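Local structure of Dph2 (Pyrococcus horikoshii, 3LZD) at residues A[40-45]-A[370-375]; A[48-53]-A[125-130]; A[71-76]-A[111-116]; A[85-90]-A[96-101]. The protein transfers the 3-amino-3-carboxypropyl group of S-adenosylmethionine to a histidine of translation elongation factor 2, using a [4Fe-4S] cluster, in the first step of diphthamide biosynthesis. All coordinates share one frame; numbering follows the deposited sequence.

How the contacts relate
All four contacts belong to one mixed five-stranded sheet and the helices beside it, strand order 83-87, 57-61, 109-114, 126-130, 373-375, with the last strand antiparallel. Along the chain they are nested: contact 4 lies inside contact 3, contact 3 inside contact 2, and contact 2 inside the long loop closed by contact 1. Contacts 1 and 2 share helix 43-52. Centre to centre, they are about 7 Å apart, contact 3 is about 11 Å from contacts 2 and 4, and contacts 1 and 4 are about 18 Å apart. The C-terminal strand thus completes a sheet begun near the N-terminus, and the opposite edge, at contact 4, continues into the second subunit.

Contact 1 (A[40-45]-A[370-375]); sequences EIPKSE and FGISIH
Ile372 sends its two branches to two different residues of the 40-45 segment. Its CG2 methyl meets the ring of Pro42, CG2 to CG 3.6 Å, ring and methyl branch passing side by side and pointing opposite ways. The other branch goes to Glu45: CD1 of Ile372 lies 3.8 Å from CB of Glu45. With chi1 at 68°, CG1 of Ile372 sits between the backbone N and the carbonyl carbon, which turns that branch toward the helix. Glu45, extended beyond CG, passes across the isoleucine at an angle, OE1 also near its CG1 and CD1, and reaches a water. That water donates to Glu45 OE1 at 2.7 Å and accepts from Ile372 N at 3.1 Å, so the polar link between the segments is indirect. Pro42 is the N-cap of helix 43-52 and the centre of an inverse gamma turn, with a weak bond from Lys43 N to Ile41 O. Ile372 also rests on Ile46 and Val129, while the backbones of Ser373 and His375 bond to strand 126-130. The arrangement is that of an alpha/beta domain in which the N-terminal end of a flanking helix packs at the start of the antiparallel edge strand.

Contact 2 (A[48-53]-A[125-130]); sequences KELKRI and PTIFVP
Helix 43-52 passes over strand 126-130 with the two chains running in roughly opposite senses, Glu49 facing Ile127 at 8.3 Å between CA atoms and Ile53 facing Pro125 at 8.6 Å. Ile127 carries most of the strand's side. Its CG1 stands anti to the carbonyl carbon (chi1 -64°), and the CD1 at its end is pushed against the helix. There it meets Leu50, 3.7 Å from CD2 and a little farther from CG, so that the methyl lies against the CG-CD2 arm of the leucine. CD1 of Ile127 also lies 4.1 Å from CB of Glu49, the apolar root of a side chain whose end turns away. Farther along, Ile53 reaches over with CD1 to touch CB of Pro125 at 3.8 Å.

The carboxylate of Glu49, bent back at chi2, is held by Arg52 one turn on. The guanidinium grips a single oxygen side-on: NE to Glu49 OE1 is 3.1 Å and NH1 to Glu49 OE1 is 2.9 Å. Both donors come from the same face of the carboxylate, NH1 on the syn side and NE from well above its plane, while the oxygen stays nearly in the guanidinium plane. Ile374 of the neighbouring edge strand touches Ile127, Glu49 and Arg52, and Leu50 continues onto Ile111. Helix and strand are therefore joined by hydrocarbon alone, with the charged groups paired within the helix, so the acid can lend its CB to the apolar layer while its charge is probably balanced by Arg52.

Contact 3 (A[71-76]-A[111-116]); sequences EELAGF and IHLGHS
Leu73 reaches down from helix 67-78 into strand 109-114 with one methyl, CD2, which does all the touching. Leucine CG lies anti to the backbone N (chi1 170°), and this carries the fork toward the sheet. CD2 of Leu73 is 4.1 Å from CD2 of Leu113. It is also 4.2 Å from CD1 of Ile111, where the two side chains come tip to tip, and the CG2 methyl of Ile111 stands at a similar distance. One methyl is thus lodged among three. Because CA of Leu73 and CA of Ile111 are 10.0 Å apart, the link rests on side-chain ends. Ile41 also approaches this methyl, and Ile60 of the adjacent strand touches Leu73, Ile111 and Leu113.

The outer parts of the helix differ. Glu71 faces the second subunit, where its OE1 forms a salt bridge with Arg298 of that chain; Phe76, partly exposed, packs instead on Lys43 and Leu47 of helix 43-52. Across the strand from the leucine, His112 NE2 and His115 ND1 share a hydrogen bond of 2.9 Å, and His112 ND1 bonds to Gln61. Between helix and strand the attraction is therefore purely apolar, without directional bonds, while polar groups take the strand's far side and the subunit interface.

Contact 4 (A[85-90]-A[96-101]); sequences FLHGEI and DPADRE
Ala98 bonds through its backbone N to Gln61 OE1, an oxygen that His112 ND1 also grips, and lays its methyl over one face of the His87 ring. This is a CH-pi contact: CB of Ala98 is 4.0 Å from the ring centroid and 23° off the normal, displaced toward the rim, with ND1 and CE1 of His87 nearest. The imidazole has CG anti to the backbone N (chi1 -170°), which swings it off the strand toward the start of helix 99-104, where Ala98 is the N-cap. Its other face is met by Glu89 N, 4.1 Å above the plane and over the ring centre, so the ring is sandwiched between its own following loop and the helix start. Glu101 crosses obliquely, its CG 4.1 Å from NE2 of His87, and its chain bends at chi2; OE1 of Glu101 remains 4.8 Å from NE2 of His87.

Residues 85-87 pair in parallel with a strand of the second subunit, while Cys95, just before the 96-101 segment, binds the cluster. Within this contact the histidine is engaged by CH-pi and van der Waals packing, with no hydrogen bond across; its buried ND1 has no partner in the model, which is more consistent with a neutral ring.

Contact 1 (A[40-45]-A[370-375])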
loop_
_atom_site.group_PDB
_atom_site.type_symbol
_atom_site.label_atom_id
_atom_site.label_comp_id
_atom_site.label_asym_id
_atom_site.label_seq_id
_atom_site.Cartn_x
_atom_site.Cartn_y
_atom_site.Cartn_z
ATOM N N GLU A 40 -17.445 -17.073 17.468
ATOM C CA GLU A 40 -16.708 -17.926 16.541
ATOM C C GLU A 40 -17.086 -17.588 15.099
ATOM O O GLU A 40 -18.109 -16.944 14.844
ATOM C CB GLU A 40 -17.014 -19.404 16.816
ATOM N N ILE A 41 -16.249 -18.009 14.159
ATOM C CA ILE A 41 -16.535 -17.774 12.758
ATOM C C ILE A 41 -17.554 -18.823 12.317
ATOM O O ILE A 41 -17.244 -20.012 12.241
ATOM C CB ILE A 41 -15.266 -17.888 11.908
ATOM C CG1 ILE A 41 -14.283 -16.782 12.324
ATOM C CG2 ILE A 41 -15.621 -17.765 10.425
ATOM C CD1 ILE A 41 -13.056 -16.667 11.448
ATOM N N PRO A 42 -18.796 -18.398 12.042
ATOM C CA PRO A 42 -19.821 -19.357 11.617
ATOM C C PRO A 42 -19.545 -19.861 10.193
ATOM O O PRO A 42 -20.187 -19.428 9.241
ATOM C CB PRO A 42 -21.103 -18.546 11.725
ATOM C CG PRO A 42 -20.643 -17.163 11.328
ATOM C CD PRO A 42 -19.302 -17.013 12.009
ATOM N N LYS A 43 -18.589 -20.778 10.072
ATOM C CA LYS A 43 -18.187 -21.330 8.781
ATOM C C LYS A 43 -19.390 -21.707 7.928
ATOM O O LYS A 43 -19.478 -21.317 6.758
ATOM C CB LYS A 43 -17.274 -22.550 8.980
ATOM N N SER A 44 -20.327 -22.439 8.524
ATOM C CA SER A 44 -21.521 -22.870 7.807
ATOM C C SER A 44 -22.475 -21.744 7.441
ATOM O O SER A 44 -23.062 -21.759 6.366
ATOM C CB SER A 44 -22.250 -23.951 8.605
ATOM O OG SER A 44 -21.541 -25.176 8.496
ATOM N N GLU A 45 -22.647 -20.759 8.314
ATOM C CA GLU A 45 -23.525 -19.651 7.954
ATOM C C GLU A 45 -22.899 -18.914 6.765
ATOM O O GLU A 45 -23.597 -18.383 5.908
ATOM C CB GLU A 45 -23.679 -18.658 9.104
ATOM C CG GLU A 45 -24.547 -19.102 10.249
ATOM C CD GLU A 45 -24.763 -17.975 11.247
ATOM O OE1 GLU A 45 -25.121 -16.859 10.805
ATOM O OE2 GLU A 45 -24.583 -18.197 12.463
ATOM N N PHE A 370 -26.059 -8.824 15.236
ATOM C CA PHE A 370 -24.988 -9.226 16.128
ATOM C C PHE A 370 -24.655 -10.612 15.601
ATOM O O PHE A 370 -25.042 -11.630 16.165
ATOM C CB PHE A 370 -25.482 -9.260 17.573
ATOM C CG PHE A 370 -25.880 -7.911 18.091
ATOM C CD1 PHE A 370 -24.918 -6.997 18.495
ATOM C CD2 PHE A 370 -27.219 -7.531 18.124
ATOM C CE1 PHE A 370 -25.280 -5.719 18.928
ATOM C CE2 PHE A 370 -27.598 -6.253 18.551
ATOM C CZ PHE A 370 -26.627 -5.345 18.955
ATOM N N GLY A 371 -23.949 -10.608 14.476
ATOM C CA GLY A 371 -23.565 -11.824 13.795
ATOM C C GLY A 371 -23.126 -11.380 12.409
ATOM O O GLY A 371 -22.847 -10.194 12.196
ATOM N N ILE A 372 -23.077 -12.287 11.446
ATOM C CA ILE A 372 -22.632 -11.853 10.134
ATOM C C ILE A 372 -23.690 -11.068 9.394
ATOM O O ILE A 372 -24.877 -11.145 9.704
ATOM C CB ILE A 372 -22.155 -13.032 9.275
ATOM C CG1 ILE A 372 -23.327 -13.939 8.903
ATOM C CG2 ILE A 372 -21.111 -13.813 10.047
ATOM C CD1 ILE A 372 -22.906 -15.120 8.064
ATOM N N SER A 373 -23.248 -10.254 8.447
ATOM C CA SER A 373 -24.172 -9.460 7.648
ATOM C C SER A 373 -23.670 -9.543 6.217
ATOM O O SER A 373 -22.488 -9.798 5.987
ATOM C CB SER A 373 -24.163 -7.997 8.088
ATOM O OG SER A 373 -22.907 -7.410 7.792
ATOM N N ILE A 374 -24.565 -9.338 5.261
ATOM C CA ILE A 374 -24.169 -9.375 3.870
ATOM C C ILE A 374 -24.711 -8.123 3.224
ATOM O O ILE A 374 -25.885 -7.797 3.373
ATOM C CB ILE A 374 -24.695 -10.633 3.146
ATOM C CG1 ILE A 374 -24.210 -10.616 1.691
ATOM C CG2 ILE A 374 -26.210 -10.703 3.225
ATOM C CD1 ILE A 374 -24.187 -11.988 1.028
ATOM N N HIS A 375 -23.828 -7.405 2.541
ATOM C CA HIS A 375 -24.183 -6.159 1.886
ATOM C C HIS A 375 -23.742 -6.167 0.431
ATOM O O HIS A 375 -22.794 -6.860 0.056
ATOM C CB HIS A 375 -23.509 -4.982 2.593
ATOM C CG HIS A 375 -24.025 -4.722 3.975
ATOM N ND1 HIS A 375 -24.983 -3.764 4.244
ATOM C CD2 HIS A 375 -23.733 -5.310 5.161
ATOM C CE1 HIS A 375 -25.260 -3.777 5.537
ATOM N NE2 HIS A 375 -24.518 -4.706 6.115
HETATM O O HOH W 1 -24.019 -15.107 12.474
#

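Contact 2 (A[48-53]-A[125-130])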
loop_
_atom_site.group_PDB
_atom_site.type_symbol
_atom_site.label_atom_id
_atom_site.label_comp_id
_atom_site.label_asym_id
_atom_site.label_seq_id
_atom_site.Cartn_x
_atom_site.Cartn_y
_atom_site.Cartn_z
ATOM N N LYS A 48 -23.373 -20.989 3.532
ATOM C CA LYS A 48 -24.781 -20.834 3.158
ATOM C C LYS A 48 -25.037 -19.546 2.390
ATOM O O LYS A 48 -25.630 -19.572 1.308
ATOM C CB LYS A 48 -25.689 -20.868 4.394
ATOM N N GLU A 49 -24.602 -18.420 2.944
ATOM C CA GLU A 49 -24.793 -17.144 2.270
ATOM C C GLU A 49 -24.030 -17.075 0.951
ATOM O O GLU A 49 -24.429 -16.355 0.042
ATOM C CB GLU A 49 -24.357 -15.990 3.172
ATOM C CG GLU A 49 -25.243 -15.830 4.395
ATOM C CD GLU A 49 -26.708 -15.686 4.024
ATOM O OE1 GLU A 49 -27.057 -14.695 3.344
ATOM O OE2 GLU A 49 -27.503 -16.569 4.405
ATOM N N LEU A 50 -22.931 -17.815 0.846
ATOM C CA LEU A 50 -22.155 -17.813 -0.392
ATOM C C LEU A 50 -22.814 -18.710 -1.457
ATOM O O LEU A 50 -22.897 -18.322 -2.626
ATOM C CB LEU A 50 -20.712 -18.255 -0.125
ATOM C CG LEU A 50 -19.763 -17.246 0.553
ATOM C CD1 LEU A 50 -18.387 -17.866 0.738
ATOM C CD2 LEU A 50 -19.634 -15.988 -0.300
ATOM N N LYS A 51 -23.290 -19.892 -1.051
ATOM C CA LYS A 51 -23.951 -20.821 -1.977
ATOM C C LYS A 51 -25.227 -20.171 -2.491
ATOM O O LYS A 51 -25.627 -20.381 -3.638
ATOM C CB LYS A 51 -24.325 -22.137 -1.284
ATOM C CG LYS A 51 -23.164 -23.048 -0.896
ATOM C CD LYS A 51 -22.493 -23.692 -2.108
ATOM C CE LYS A 51 -21.648 -24.888 -1.682
ATOM N NZ LYS A 51 -20.828 -25.469 -2.797
ATOM N N ARG A 52 -25.851 -19.373 -1.630
ATOM C CA ARG A 52 -27.087 -18.677 -1.959
ATOM C C ARG A 52 -26.917 -17.646 -3.071
ATOM O O ARG A 52 -27.831 -17.437 -3.866
ATOM C CB ARG A 52 -27.655 -17.995 -0.713
ATOM C CG ARG A 52 -29.030 -17.364 -0.905
ATOM C CD ARG A 52 -29.548 -16.758 0.401
ATOM N NE ARG A 52 -28.678 -15.689 0.877
ATOM C CZ ARG A 52 -28.470 -14.547 0.225
ATOM N NH1 ARG A 52 -27.651 -13.627 0.728
ATOM N NH2 ARG A 52 -29.090 -14.321 -0.927
ATOM N N ILE A 53 -25.768 -16.985 -3.146
ATOM C CA ILE A 53 -25.600 -16.015 -4.220
ATOM C C ILE A 53 -24.780 -16.591 -5.363
ATOM O O ILE A 53 -24.405 -15.871 -6.286
ATOM C CB ILE A 53 -24.951 -14.704 -3.727
ATOM C CG1 ILE A 53 -23.582 -14.995 -3.105
ATOM C CG2 ILE A 53 -25.881 -14.016 -2.730
ATOM C CD1 ILE A 53 -22.877 -13.757 -2.572
ATOM N N PRO A 125 -20.579 -8.456 -3.601
ATOM C CA PRO A 125 -21.265 -8.796 -2.356
ATOM C C PRO A 125 -20.210 -9.007 -1.276
ATOM O O PRO A 125 -19.203 -9.677 -1.498
ATOM C CB PRO A 125 -22.002 -10.084 -2.711
ATOM C CG PRO A 125 -22.323 -9.889 -4.150
ATOM C CD PRO A 125 -21.007 -9.350 -4.689
ATOM N N THR A 126 -20.443 -8.433 -0.108
ATOM C CA THR A 126 -19.491 -8.555 0.974
ATOM C C THR A 126 -20.118 -9.076 2.254
ATOM O O THR A 126 -21.163 -8.590 2.695
ATOM C CB THR A 126 -18.843 -7.195 1.248
ATOM O OG1 THR A 126 -18.267 -6.703 0.030
ATOM C CG2 THR A 126 -17.754 -7.324 2.318
ATOM N N ILE A 127 -19.486 -10.084 2.838
ATOM C CA ILE A 127 -19.953 -10.645 4.104
ATOM C C ILE A 127 -19.021 -10.099 5.198
ATOM O O ILE A 127 -17.799 -10.249 5.102
ATOM C CB ILE A 127 -19.878 -12.186 4.086
ATOM C CG1 ILE A 127 -20.849 -12.726 3.021
ATOM C CG2 ILE A 127 -20.226 -12.761 5.479
ATOM C CD1 ILE A 127 -20.730 -14.226 2.778
ATOM N N PHE A 128 -19.597 -9.424 6.193
ATOM C CA PHE A 128 -18.827 -8.874 7.322
ATOM C C PHE A 128 -18.988 -9.832 8.486
ATOM O O PHE A 128 -20.106 -10.205 8.823
ATOM C CB PHE A 128 -19.350 -7.500 7.731
ATOM C CG PHE A 128 -19.085 -6.440 6.720
ATOM C CD1 PHE A 128 -19.922 -6.281 5.624
ATOM C CD2 PHE A 128 -17.944 -5.646 6.816
ATOM C CE1 PHE A 128 -19.624 -5.344 4.629
ATOM C CE2 PHE A 128 -17.640 -4.714 5.829
ATOM C CZ PHE A 128 -18.483 -4.566 4.737
ATOM N N VAL A 129 -17.874 -10.230 9.089
ATOM C CA VAL A 129 -17.878 -11.178 10.202
ATOM C C VAL A 129 -17.273 -10.528 11.454
ATOM O O VAL A 129 -16.115 -10.747 11.779
ATOM C CB VAL A 129 -17.055 -12.436 9.856
ATOM C CG1 VAL A 129 -17.238 -13.492 10.944
ATOM C CG2 VAL A 129 -17.483 -12.996 8.473
ATOM N N PRO A 130 -18.065 -9.716 12.165
ATOM C CA PRO A 130 -17.641 -9.015 13.383
ATOM C C PRO A 130 -17.068 -9.948 14.461
ATOM O O PRO A 130 -17.513 -11.084 14.633
ATOM C CB PRO A 130 -18.924 -8.332 13.866
ATOM C CG PRO A 130 -19.758 -8.208 12.642
ATOM C CD PRO A 130 -19.497 -9.490 11.896
#

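Contact 3 (A[71-76]-A[111-116])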
loop_
_atom_site.group_PDB
_atom_site.type_symbol
_atom_site.label_atom_id
_atom_site.label_comp_id
_atom_site.label_asym_id
_atom_site.label_seq_id
_atom_site.Cartn_x
_atom_site.Cartn_y
_atom_site.Cartn_z
ATOM N N GLU A 71 -7.146 -18.310 7.110
ATOM C CA GLU A 71 -6.708 -19.493 6.356
ATOM C C GLU A 71 -7.528 -20.764 6.642
ATOM O O GLU A 71 -7.709 -21.596 5.747
ATOM C CB GLU A 71 -5.210 -19.762 6.591
ATOM C CG GLU A 71 -4.624 -20.985 5.833
ATOM C CD GLU A 71 -5.098 -21.096 4.372
ATOM O OE1 GLU A 71 -5.217 -20.056 3.690
ATOM O OE2 GLU A 71 -5.339 -22.227 3.896
ATOM N N GLU A 72 -8.021 -20.917 7.870
ATOM C CA GLU A 72 -8.834 -22.085 8.224
ATOM C C GLU A 72 -10.191 -21.965 7.520
ATOM O O GLU A 72 -10.749 -22.951 7.028
ATOM C CB GLU A 72 -9.052 -22.157 9.740
ATOM N N LEU A 73 -10.723 -20.747 7.481
ATOM C CA LEU A 73 -11.993 -20.514 6.822
ATOM C C LEU A 73 -11.850 -20.802 5.324
ATOM O O LEU A 73 -12.749 -21.380 4.715
ATOM C CB LEU A 73 -12.447 -19.075 7.036
ATOM C CG LEU A 73 -13.650 -18.632 6.206
ATOM C CD1 LEU A 73 -14.855 -19.533 6.490
ATOM C CD2 LEU A 73 -13.966 -17.187 6.530
ATOM N N ALA A 74 -10.721 -20.391 4.748
ATOM C CA ALA A 74 -10.441 -20.597 3.326
ATOM C C ALA A 74 -10.361 -22.089 3.037
ATOM O O ALA A 74 -10.926 -22.554 2.049
ATOM C CB ALA A 74 -9.115 -19.914 2.916
ATOM N N GLY A 75 -9.658 -22.827 3.895
ATOM C CA GLY A 75 -9.538 -24.268 3.709
ATOM C C GLY A 75 -10.911 -24.918 3.730
ATOM O O GLY A 75 -11.210 -25.816 2.930
ATOM N N PHE A 76 -11.761 -24.448 4.642
ATOM C CA PHE A 76 -13.108 -24.967 4.765
ATOM C C PHE A 76 -13.950 -24.670 3.519
ATOM O O PHE A 76 -14.659 -25.546 3.008
ATOM C CB PHE A 76 -13.799 -24.368 5.993
ATOM C CG PHE A 76 -15.260 -24.688 6.068
ATOM C CD1 PHE A 76 -15.687 -25.989 6.343
ATOM C CD2 PHE A 76 -16.212 -23.710 5.785
ATOM C CE1 PHE A 76 -17.039 -26.311 6.329
ATOM C CE2 PHE A 76 -17.570 -24.023 5.769
ATOM C CZ PHE A 76 -17.985 -25.328 6.042
ATOM N N ILE A 111 -15.097 -11.512 1.773
ATOM C CA ILE A 111 -15.413 -11.834 3.158
ATOM C C ILE A 111 -14.530 -10.888 3.965
ATOM O O ILE A 111 -13.314 -10.882 3.805
ATOM C CB ILE A 111 -15.073 -13.291 3.528
ATOM C CG1 ILE A 111 -15.931 -14.250 2.704
ATOM C CG2 ILE A 111 -15.364 -13.531 5.020
ATOM C CD1 ILE A 111 -15.683 -15.721 3.035
ATOM N N HIS A 112 -15.148 -10.071 4.810
ATOM C CA HIS A 112 -14.400 -9.107 5.615
ATOM C C HIS A 112 -14.417 -9.552 7.077
ATOM O O HIS A 112 -15.420 -9.381 7.776
ATOM C CB HIS A 112 -15.036 -7.726 5.476
ATOM C CG HIS A 112 -14.292 -6.650 6.201
ATOM N ND1 HIS A 112 -13.313 -5.889 5.601
ATOM C CD2 HIS A 112 -14.356 -6.234 7.488
ATOM C CE1 HIS A 112 -12.806 -5.050 6.486
ATOM N NE2 HIS A 112 -13.421 -5.241 7.641
ATOM N N LEU A 113 -13.316 -10.124 7.546
ATOM C CA LEU A 113 -13.287 -10.608 8.926
ATOM C C LEU A 113 -12.927 -9.557 9.957
ATOM O O LEU A 113 -12.174 -8.622 9.670
ATOM C CB LEU A 113 -12.285 -11.754 9.072
ATOM C CG LEU A 113 -12.484 -13.005 8.214
ATOM C CD1 LEU A 113 -11.367 -13.993 8.538
ATOM C CD2 LEU A 113 -13.845 -13.627 8.498
ATOM N N GLY A 114 -13.480 -9.722 11.156
ATOM C CA GLY A 114 -13.153 -8.848 12.270
ATOM C C GLY A 114 -13.848 -7.525 12.475
ATOM O O GLY A 114 -13.693 -6.920 13.535
ATOM N N HIS A 115 -14.613 -7.061 11.500
ATOM C CA HIS A 115 -15.287 -5.781 11.661
ATOM C C HIS A 115 -16.686 -5.856 11.092
ATOM O O HIS A 115 -16.961 -6.664 10.202
ATOM C CB HIS A 115 -14.520 -4.667 10.931
ATOM C CG HIS A 115 -13.051 -4.652 11.217
ATOM N ND1 HIS A 115 -12.103 -4.906 10.249
ATOM C CD2 HIS A 115 -12.368 -4.437 12.367
ATOM C CE1 HIS A 115 -10.899 -4.853 10.792
ATOM N NE2 HIS A 115 -11.032 -4.572 12.075
ATOM N N SER A 116 -17.563 -4.996 11.603
ATOM C CA SER A 116 -18.933 -4.924 11.128
ATOM C C SER A 116 -18.996 -3.843 10.050
ATOM O O SER A 116 -18.095 -3.012 9.917
ATOM C CB SER A 116 -19.882 -4.576 12.270
ATOM O OG SER A 116 -19.456 -3.396 12.931
#

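Contact 4 (A[85-90]-A[96-101])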
loop_
_atom_site.group_PDB
_atom_site.type_symbol
_atom_site.label_atom_id
_atom_site.label_comp_id
_atom_site.label_asym_id
_atom_site.label_seq_id
_atom_site.Cartn_x
_atom_site.Cartn_y
_atom_site.Cartn_z
ATOM N N PHE A 85 -9.113 -16.794 -2.170
ATOM C CA PHE A 85 -7.874 -16.013 -2.187
ATOM C C PHE A 85 -7.840 -15.261 -0.839
ATOM O O PHE A 85 -8.881 -14.827 -0.337
ATOM C CB PHE A 85 -7.879 -14.942 -3.293
ATOM C CG PHE A 85 -7.909 -15.480 -4.707
ATOM C CD1 PHE A 85 -8.157 -14.611 -5.767
ATOM C CD2 PHE A 85 -7.716 -16.830 -4.982
ATOM C CE1 PHE A 85 -8.223 -15.072 -7.088
ATOM C CE2 PHE A 85 -7.780 -17.303 -6.302
ATOM C CZ PHE A 85 -8.038 -16.414 -7.355
ATOM N N LEU A 86 -6.654 -15.115 -0.260
ATOM C CA LEU A 86 -6.511 -14.360 0.975
ATOM C C LEU A 86 -5.948 -13.005 0.590
ATOM O O LEU A 86 -5.051 -12.920 -0.259
ATOM C CB LEU A 86 -5.522 -15.019 1.924
ATOM C CG LEU A 86 -5.967 -16.336 2.512
ATOM C CD1 LEU A 86 -4.974 -16.744 3.575
ATOM C CD2 LEU A 86 -7.405 -16.178 3.089
ATOM N N HIS A 87 -6.474 -11.941 1.186
ATOM C CA HIS A 87 -5.936 -10.618 0.888
ATOM C C HIS A 87 -4.704 -10.515 1.791
ATOM O O HIS A 87 -4.808 -10.683 3.002
ATOM C CB HIS A 87 -6.946 -9.522 1.224
ATOM C CG HIS A 87 -6.545 -8.170 0.727
ATOM N ND1 HIS A 87 -6.778 -7.015 1.439
ATOM C CD2 HIS A 87 -5.936 -7.789 -0.421
ATOM C CE1 HIS A 87 -6.331 -5.980 0.751
ATOM N NE2 HIS A 87 -5.815 -6.423 -0.382
ATOM N N GLY A 88 -3.542 -10.260 1.194
ATOM C CA GLY A 88 -2.306 -10.185 1.955
ATOM C C GLY A 88 -2.075 -8.952 2.816
ATOM O O GLY A 88 -1.264 -8.988 3.753
ATOM N N GLU A 89 -2.758 -7.860 2.499
ATOM C CA GLU A 89 -2.606 -6.645 3.277
ATOM C C GLU A 89 -3.181 -6.911 4.673
ATOM O O GLU A 89 -3.983 -7.828 4.860
ATOM C CB GLU A 89 -3.373 -5.485 2.617
ATOM C CG GLU A 89 -2.993 -5.192 1.159
ATOM C CD GLU A 89 -1.528 -4.828 0.993
ATOM O OE1 GLU A 89 -0.983 -4.101 1.858
ATOM O OE2 GLU A 89 -0.917 -5.259 -0.010
ATOM N N ILE A 90 -2.750 -6.129 5.655
ATOM C CA ILE A 90 -3.268 -6.257 7.013
ATOM C C ILE A 90 -4.386 -5.229 7.094
ATOM O O ILE A 90 -4.179 -4.046 6.818
ATOM C CB ILE A 90 -2.199 -5.923 8.074
ATOM C CG1 ILE A 90 -1.223 -7.099 8.206
ATOM C CG2 ILE A 90 -2.868 -5.622 9.419
ATOM C CD1 ILE A 90 -0.082 -6.857 9.194
ATOM N N ASP A 96 -11.920 0.215 5.205
ATOM C CA ASP A 96 -10.980 -0.153 4.137
ATOM C C ASP A 96 -11.342 -1.515 3.519
ATOM O O ASP A 96 -10.584 -2.466 3.609
ATOM C CB ASP A 96 -9.549 -0.186 4.701
ATOM C CG ASP A 96 -8.474 -0.339 3.615
ATOM O OD1 ASP A 96 -8.771 -0.195 2.410
ATOM O OD2 ASP A 96 -7.308 -0.589 3.977
ATOM N N PRO A 97 -12.516 -1.608 2.876
ATOM C CA PRO A 97 -13.007 -2.837 2.232
ATOM C C PRO A 97 -12.121 -3.136 1.033
ATOM O O PRO A 97 -11.688 -2.207 0.368
ATOM C CB PRO A 97 -14.417 -2.461 1.771
ATOM C CG PRO A 97 -14.715 -1.140 2.455
ATOM C CD PRO A 97 -13.396 -0.471 2.574
ATOM N N ALA A 98 -11.858 -4.409 0.748
ATOM C CA ALA A 98 -11.017 -4.763 -0.396
ATOM C C ALA A 98 -11.878 -5.202 -1.587
ATOM O O ALA A 98 -11.493 -6.105 -2.347
ATOM C CB ALA A 98 -10.055 -5.888 -0.010
ATOM N N ASP A 99 -13.035 -4.568 -1.751
ATOM C CA ASP A 99 -13.936 -4.948 -2.833
ATOM C C ASP A 99 -13.366 -4.663 -4.213
ATOM O O ASP A 99 -13.539 -5.461 -5.131
ATOM C CB ASP A 99 -15.307 -4.280 -2.661
ATOM C CG ASP A 99 -15.228 -2.768 -2.591
ATOM O OD1 ASP A 99 -14.473 -2.248 -1.745
ATOM O OD2 ASP A 99 -15.941 -2.101 -3.374
ATOM N N ARG A 100 -12.670 -3.544 -4.359
ATOM C CA ARG A 100 -12.078 -3.221 -5.643
ATOM C C ARG A 100 -11.010 -4.249 -5.986
ATOM O O ARG A 100 -10.992 -4.780 -7.094
ATOM C CB ARG A 100 -11.494 -1.808 -5.616
ATOM C CG ARG A 100 -12.586 -0.761 -5.454
ATOM C CD ARG A 100 -12.066 0.660 -5.326
ATOM N NE ARG A 100 -11.387 0.888 -4.055
ATOM C CZ ARG A 100 -11.226 2.083 -3.498
ATOM N NH1 ARG A 100 -10.588 2.193 -2.342
ATOM N NH2 ARG A 100 -11.713 3.166 -4.090
ATOM N N GLU A 101 -10.125 -4.549 -5.041
ATOM C CA GLU A 101 -9.087 -5.538 -5.303
ATOM C C GLU A 101 -9.736 -6.857 -5.692
ATOM O O GLU A 101 -9.294 -7.521 -6.630
ATOM C CB GLU A 101 -8.198 -5.752 -4.075
ATOM C CG GLU A 101 -7.264 -4.587 -3.744
ATOM C CD GLU A 101 -7.956 -3.428 -3.040
ATOM O OE1 GLU A 101 -7.248 -2.483 -2.634
ATOM O OE2 GLU A 101 -9.197 -3.453 -2.888
#